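Local coordinates for protein Xaa-Pro aminopeptidase (Thermococcus sibiricus MM 739, PDB 4RGZ) that probably acts as a zinc-dependent metallopeptidase of the M24B family, cleaving short peptides as an aminopeptidase or prolidase, at residues Lys253-Val258 with Val341-Asp346; Val258-Glu263 with Arg283-Lys288. All coordinates share one frame; numbering follows the deposited sequence.

Contact 1 of 2, residues Lys253-Val258 with Val341-Asp346. With ZN (zinc ion), chain E.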
loop_
_atom_site.group_PDB
_atom_site.type_symbol
_atom_site.label_atom_id
_atom_site.label_comp_id
_atom_site.label_asym_id
_atom_site.label_seq_id
_atom_site.Cartn_x
_atom_site.Cartn_y
_atom_site.Cartn_z
ATOM N N LYS A 253 12.125 28.446 21.431
ATOM C CA LYS A 253 11.008 29.340 21.397
ATOM C C LYS A 253 9.918 28.704 20.587
ATOM O O LYS A 253 8.766 28.650 21.021
ATOM C CB LYS A 253 11.440 30.651 20.762
ATOM C CG LYS A 253 10.380 31.732 20.796
ATOM C CD LYS A 253 10.470 32.640 19.580
ATOM C CE LYS A 253 10.908 34.031 19.929
ATOM N NZ LYS A 253 10.124 34.928 19.034
ATOM N N VAL A 254 10.275 28.205 19.407
ATOM C CA VAL A 254 9.262 27.669 18.491
ATOM C C VAL A 254 8.688 26.394 19.046
ATOM O O VAL A 254 7.492 26.219 19.027
ATOM C CB VAL A 254 9.797 27.493 17.047
ATOM C CG1 VAL A 254 8.828 26.683 16.165
ATOM C CG2 VAL A 254 10.064 28.891 16.460
ATOM N N TYR A 255 9.545 25.513 19.542
ATOM C CA TYR A 255 9.087 24.327 20.222
ATOM C C TYR A 255 8.040 24.680 21.279
ATOM O O TYR A 255 6.910 24.180 21.220
ATOM C CB TYR A 255 10.248 23.585 20.885
ATOM C CG TYR A 255 9.816 22.226 21.367
ATOM C CD1 TYR A 255 9.099 22.065 22.577
ATOM C CD2 TYR A 255 10.061 21.096 20.589
ATOM C CE1 TYR A 255 8.679 20.802 22.995
ATOM C CE2 TYR A 255 9.641 19.832 20.998
ATOM C CZ TYR A 255 8.945 19.687 22.189
ATOM O OH TYR A 255 8.564 18.419 22.555
ATOM N N GLU A 256 8.408 25.531 22.246
ATOM C CA GLU A 256 7.442 25.966 23.262
ATOM C C GLU A 256 6.124 26.539 22.689
ATOM O O GLU A 256 5.063 26.305 23.272
ATOM C CB GLU A 256 8.064 26.864 24.338
ATOM C CG GLU A 256 7.109 27.415 25.412
ATOM C CD GLU A 256 6.174 26.392 26.093
ATOM O OE1 GLU A 256 5.081 26.808 26.575
ATOM O OE2 GLU A 256 6.496 25.182 26.168
ATOM N N ILE A 257 6.170 27.238 21.553
ATOM C CA ILE A 257 4.926 27.668 20.925
ATOM C C ILE A 257 4.097 26.443 20.514
ATOM O O ILE A 257 2.886 26.395 20.767
ATOM C CB ILE A 257 5.136 28.638 19.749
ATOM C CG1 ILE A 257 5.604 30.009 20.263
ATOM C CG2 ILE A 257 3.823 28.827 18.996
ATOM C CD1 ILE A 257 6.504 30.760 19.313
ATOM N N VAL A 258 4.737 25.444 19.901
ATOM C CA VAL A 258 3.973 24.287 19.436
ATOM C C VAL A 258 3.393 23.498 20.627
ATOM O O VAL A 258 2.202 23.148 20.618
ATOM C CB VAL A 258 4.762 23.369 18.463
ATOM C CG1 VAL A 258 3.945 22.146 18.126
ATOM C CG2 VAL A 258 5.131 24.114 17.177
ATOM N N VAL A 341 8.764 21.846 13.781
ATOM C CA VAL A 341 8.304 21.140 14.984
ATOM C C VAL A 341 6.840 20.726 14.877
ATOM O O VAL A 341 5.954 21.576 14.614
ATOM C CB VAL A 341 8.422 21.982 16.273
ATOM C CG1 VAL A 341 8.103 21.082 17.473
ATOM C CG2 VAL A 341 9.807 22.614 16.430
ATOM N N ARG A 342 6.587 19.427 15.099
ATOM C CA ARG A 342 5.233 18.884 15.207
ATOM C C ARG A 342 5.162 17.969 16.436
ATOM O O ARG A 342 6.095 17.221 16.715
ATOM C CB ARG A 342 4.825 18.126 13.939
ATOM C CG ARG A 342 3.377 17.588 13.957
ATOM C CD ARG A 342 3.120 16.461 12.960
ATOM N NE ARG A 342 3.761 16.848 11.732
ATOM C CZ ARG A 342 4.710 16.203 11.070
ATOM N NH1 ARG A 342 5.118 14.985 11.406
ATOM N NH2 ARG A 342 5.210 16.805 10.010
ATOM N N ILE A 343 4.058 18.053 17.176
ATOM C CA ILE A 343 3.818 17.193 18.357
ATOM C C ILE A 343 2.412 16.608 18.164
ATOM O O ILE A 343 1.426 17.334 18.046
ATOM C CB ILE A 343 3.911 17.983 19.691
ATOM C CG1 ILE A 343 5.292 18.642 19.879
ATOM C CG2 ILE A 343 3.593 17.086 20.888
ATOM C CD1 ILE A 343 5.352 19.660 21.014
ATOM N N GLU A 344 2.341 15.287 18.117
ATOM C CA GLU A 344 1.128 14.579 17.782
ATOM C C GLU A 344 0.787 13.566 18.860
ATOM O O GLU A 344 1.635 12.790 19.335
ATOM C CB GLU A 344 1.325 13.843 16.464
ATOM C CG GLU A 344 0.055 13.260 15.853
ATOM C CD GLU A 344 0.344 12.407 14.627
ATOM O OE1 GLU A 344 1.515 11.954 14.442
ATOM O OE2 GLU A 344 -0.605 12.179 13.845
ATOM N N ASP A 345 -0.475 13.572 19.244
ATOM C CA ASP A 345 -0.992 12.588 20.166
ATOM C C ASP A 345 -2.244 11.972 19.544
ATOM O O ASP A 345 -2.886 12.542 18.639
ATOM C CB ASP A 345 -1.348 13.249 21.506
ATOM C CG ASP A 345 -0.138 13.460 22.426
ATOM O OD1 ASP A 345 0.708 12.558 22.588
ATOM O OD2 ASP A 345 -0.056 14.526 23.056
ATOM N N ASP A 346 -2.601 10.801 20.060
ATOM C CA ASP A 346 -3.843 10.160 19.703
ATOM C C ASP A 346 -4.803 10.412 20.850
ATOM O O ASP A 346 -4.459 10.154 22.002
ATOM C CB ASP A 346 -3.568 8.686 19.432
ATOM C CG ASP A 346 -2.692 8.519 18.218
ATOM O OD1 ASP A 346 -2.539 9.551 17.524
ATOM O OD2 ASP A 346 -2.150 7.417 17.946
HETATM ZN ZN ZN E . 1.546 11.345 12.349
HETATM O O HOH W 1 0.349 12.312 10.933
#

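Contact 2 of 2, residues Val258-Glu263 with Arg283-Lys288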
loop_
_atom_site.group_PDB
_atom_site.type_symbol
_atom_site.label_atom_id
_atom_site.label_comp_id
_atom_site.label_asym_id
_atom_site.label_seq_id
_atom_site.Cartn_x
_atom_site.Cartn_y
_atom_site.Cartn_z
ATOM N N VAL A 258 4.737 25.444 19.901
ATOM C CA VAL A 258 3.973 24.287 19.436
ATOM C C VAL A 258 3.393 23.498 20.627
ATOM O O VAL A 258 2.202 23.148 20.618
ATOM C CB VAL A 258 4.762 23.369 18.463
ATOM C CG1 VAL A 258 3.945 22.146 18.126
ATOM C CG2 VAL A 258 5.131 24.114 17.177
ATOM N N LYS A 259 4.220 23.275 21.647
ATOM C CA LYS A 259 3.793 22.617 22.873
ATOM C C LYS A 259 2.562 23.214 23.481
ATOM O O LYS A 259 1.684 22.476 23.890
ATOM C CB LYS A 259 4.884 22.620 23.941
ATOM C CG LYS A 259 4.689 21.608 25.054
ATOM C CD LYS A 259 5.952 21.577 25.887
ATOM C CE LYS A 259 5.895 20.558 27.014
ATOM N NZ LYS A 259 5.479 21.184 28.294
ATOM N N GLU A 260 2.500 24.536 23.560
ATOM C CA GLU A 260 1.359 25.215 24.190
ATOM C C GLU A 260 0.096 25.039 23.345
ATOM O O GLU A 260 -1.017 24.940 23.889
ATOM C CB GLU A 260 1.667 26.701 24.446
ATOM C CG GLU A 260 0.530 27.497 25.076
ATOM C CD GLU A 260 0.843 28.988 25.227
ATOM O OE1 GLU A 260 2.058 29.313 25.303
ATOM O OE2 GLU A 260 -0.114 29.833 25.262
ATOM N N ALA A 261 0.265 24.987 22.028
ATOM C CA ALA A 261 -0.883 24.959 21.101
ATOM C C ALA A 261 -1.520 23.588 21.017
ATOM O O ALA A 261 -2.724 23.471 20.825
ATOM C CB ALA A 261 -0.482 25.417 19.704
ATOM N N GLN A 262 -0.678 22.564 21.143
ATOM C CA GLN A 262 -1.074 21.156 21.149
ATOM C C GLN A 262 -1.717 20.857 22.485
ATOM O O GLN A 262 -2.831 20.361 22.543
ATOM C CB GLN A 262 0.146 20.262 20.922
ATOM C CG GLN A 262 -0.190 18.867 20.389
ATOM C CD GLN A 262 -0.252 17.742 21.450
ATOM O OE1 GLN A 262 0.205 17.896 22.595
ATOM N NE2 GLN A 262 -0.796 16.569 21.033
ATOM N N GLU A 263 -1.037 21.220 23.559
ATOM C CA GLU A 263 -1.592 21.076 24.895
ATOM C C GLU A 263 -2.998 21.682 25.011
ATOM O O GLU A 263 -3.867 21.115 25.661
ATOM C CB GLU A 263 -0.648 21.656 25.951
ATOM C CG GLU A 263 -1.149 21.595 27.404
ATOM C CD GLU A 263 -1.494 20.192 27.885
ATOM O OE1 GLU A 263 -0.962 19.198 27.331
ATOM O OE2 GLU A 263 -2.318 20.074 28.818
ATOM N N ARG A 283 -4.427 26.543 16.176
ATOM C CA ARG A 283 -4.139 27.560 15.175
ATOM C C ARG A 283 -4.070 28.995 15.735
ATOM O O ARG A 283 -3.085 29.698 15.498
ATOM C CB ARG A 283 -5.187 27.433 14.079
ATOM C CG ARG A 283 -5.068 28.303 12.838
ATOM C CD ARG A 283 -5.707 27.524 11.702
ATOM N NE ARG A 283 -4.629 27.143 10.834
ATOM C CZ ARG A 283 -4.239 25.929 10.488
ATOM N NH1 ARG A 283 -4.866 24.826 10.875
ATOM N NH2 ARG A 283 -3.188 25.863 9.697
ATOM N N GLY A 284 -5.107 29.419 16.465
ATOM C CA GLY A 284 -5.150 30.752 17.097
ATOM C C GLY A 284 -3.851 30.992 17.847
ATOM O O GLY A 284 -3.201 32.028 17.705
ATOM N N ILE A 285 -3.440 29.982 18.610
ATOM C CA ILE A 285 -2.287 30.129 19.481
ATOM C C ILE A 285 -1.045 30.388 18.637
ATOM O O ILE A 285 -0.278 31.297 18.918
ATOM C CB ILE A 285 -2.159 28.925 20.464
ATOM C CG1 ILE A 285 -3.484 28.814 21.280
ATOM C CG2 ILE A 285 -0.886 29.027 21.306
ATOM C CD1 ILE A 285 -3.400 28.819 22.794
ATOM N N ILE A 286 -0.871 29.598 17.586
ATOM C CA ILE A 286 0.230 29.793 16.688
ATOM C C ILE A 286 0.185 31.200 16.040
ATOM O O ILE A 286 1.168 31.926 16.075
ATOM C CB ILE A 286 0.341 28.633 15.661
ATOM C CG1 ILE A 286 0.882 27.376 16.375
ATOM C CG2 ILE A 286 1.281 29.056 14.524
ATOM C CD1 ILE A 286 0.518 26.037 15.769
ATOM N N SER A 287 -0.952 31.609 15.485
ATOM C CA SER A 287 -1.026 32.968 14.991
ATOM C C SER A 287 -0.552 33.961 16.048
ATOM O O SER A 287 0.260 34.834 15.730
ATOM C CB SER A 287 -2.439 33.339 14.526
ATOM O OG SER A 287 -2.849 32.491 13.477
ATOM N N LYS A 288 -1.057 33.839 17.281
ATOM C CA LYS A 288 -0.828 34.841 18.343
ATOM C C LYS A 288 0.651 35.167 18.438
ATOM O O LYS A 288 1.043 36.333 18.587
ATOM C CB LYS A 288 -1.347 34.356 19.712
ATOM C CG LYS A 288 -1.230 35.372 20.863
ATOM C CD LYS A 288 -1.698 34.783 22.201
ATOM C CE LYS A 288 -0.945 33.486 22.512
ATOM N NZ LYS A 288 -1.267 32.873 23.823
#

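Contact 1 of 2, residues Lys253-Val258 with Val341-Asp346
Val341 meets Val254, Tyr255 and Val258 where helix 249-268 packs on strand 339-350, an alpha-on-beta layer of the pita-bread fold of M24 metallopeptidases. Its two methyls have different partners. CG1, anti to the backbone N (chi1 -172°), meets the Tyr255 ring with 3.7 Å between Val341 CG1 and Tyr255 CD2, while CG2 is turned to Val254, Val341 CG2 lying 4.2 Å from Val254 CG1. Val258 and Val341 lie alongside each other, pointing opposite ways, with Val258 CG2 4.0 Å from Val341 CB and also close to the carbonyl oxygen of Val341. Arg342 points away from the helix, and its guanidinium pairs with Asp226, a zinc ligand. At Ile343 the strand faces the helix again. Ile343 CD1 lies 3.8 Å from Tyr255 CZ, approaching the ring obliquely, and reaches Val258 on its other flank, with Ile343 CD1 4.1 Å from Val258 CG1. The phenol OH is hydrogen-bonded to the backbone carbonyl of Arg362, which probably keeps the far end of the ring beside both aliphatic side chains. Replacing Tyr255 by an alanine is likely to open a gap beside Val341 and Ile343 and to leave the Arg362 carbonyl without its phenol partner. Glu344 turns from the helix toward the metal centre, where Asp226 and Asp237 share the zinc ion. The apolar layer thus lies behind a strand that carries a metal ligand. The carboxylate grips the zinc ion unequally, Glu344 OE1 at 2.2 Å and OE2 at 2.7 Å, and a metal-bound water lies 3.1 Å from Glu344 OE2.

Contact 2 of 2, residues Val258-Glu263 with Arg283-Lys288
A chi1 of -57° sets the CG2 branch of Ile285 opposite the backbone N and lays it against Ala261, while Glu260, with CG anti to N (chi1 179°), stretches its carboxylate toward Lys288. These groups join two nearly antiparallel helices, 249-268 and 275-288, in the pita-bread fold of the M24 domain. The axes of the two segments approach to 8.7 Å and their directions differ by 156°. Such a close approach suits the small residue at the centre: Ala261 and Ile285 have the nearest alpha carbons across the pair, and the methyl Ala261 CB lies 4.0 Å from Ile285 CB. Ile286 reaches the same methyl from the next position along its helix, bringing Ile286 CG1 to 4.1 Å from Ala261 CB. Thus one methyl is gripped by two branched side chains. Ile286 is buried, and beyond Ala261 it also packs on Pro331 of strand 326-335 and on Tyr291 and Phe295, extending this apolar seam toward the sheet. On the more open side, Glu260 crosses Ile285 at about a right angle, with Glu260 OE2 4.1 Å from Ile285 CG2. The carboxylate is shared: OE1 accepts a hydrogen bond from the Tyr289 hydroxyl, just beyond helix 275-288, while OE2 faces the lysine. The two partners tie helix 249-268 to the C-terminal end of helix 275-288, the tyrosine bond probably doing most to hold the carboxylate. Lys288 is exposed and meets the acid in a rather long salt bridge, Lys288 NZ lying 3.6 Å from Glu260 OE2.

How the contacts relate
Helix 249-268 is common to both contacts, whose centres lie 8 Å apart within the M24 domain. Val258 belongs to both: it faces strand 339-350 in contact 1 and points away from helix 275-288 in contact 2. Along the chain, helix 275-288 follows the shared helix, and the strand comes later, so the shorter-range contact 2 is completed before the chain returns to close contact 1. The result is a layered arrangement, with helix 249-268 between its helical neighbour and the zinc-bearing strand. Gln262, which points away from helix 275-288, joins the shared helix to the strand through a probable hydrogen bond, Gln262 NE2 to Asp345 OD2, 3.0 Å, next to the zinc ligand Glu344.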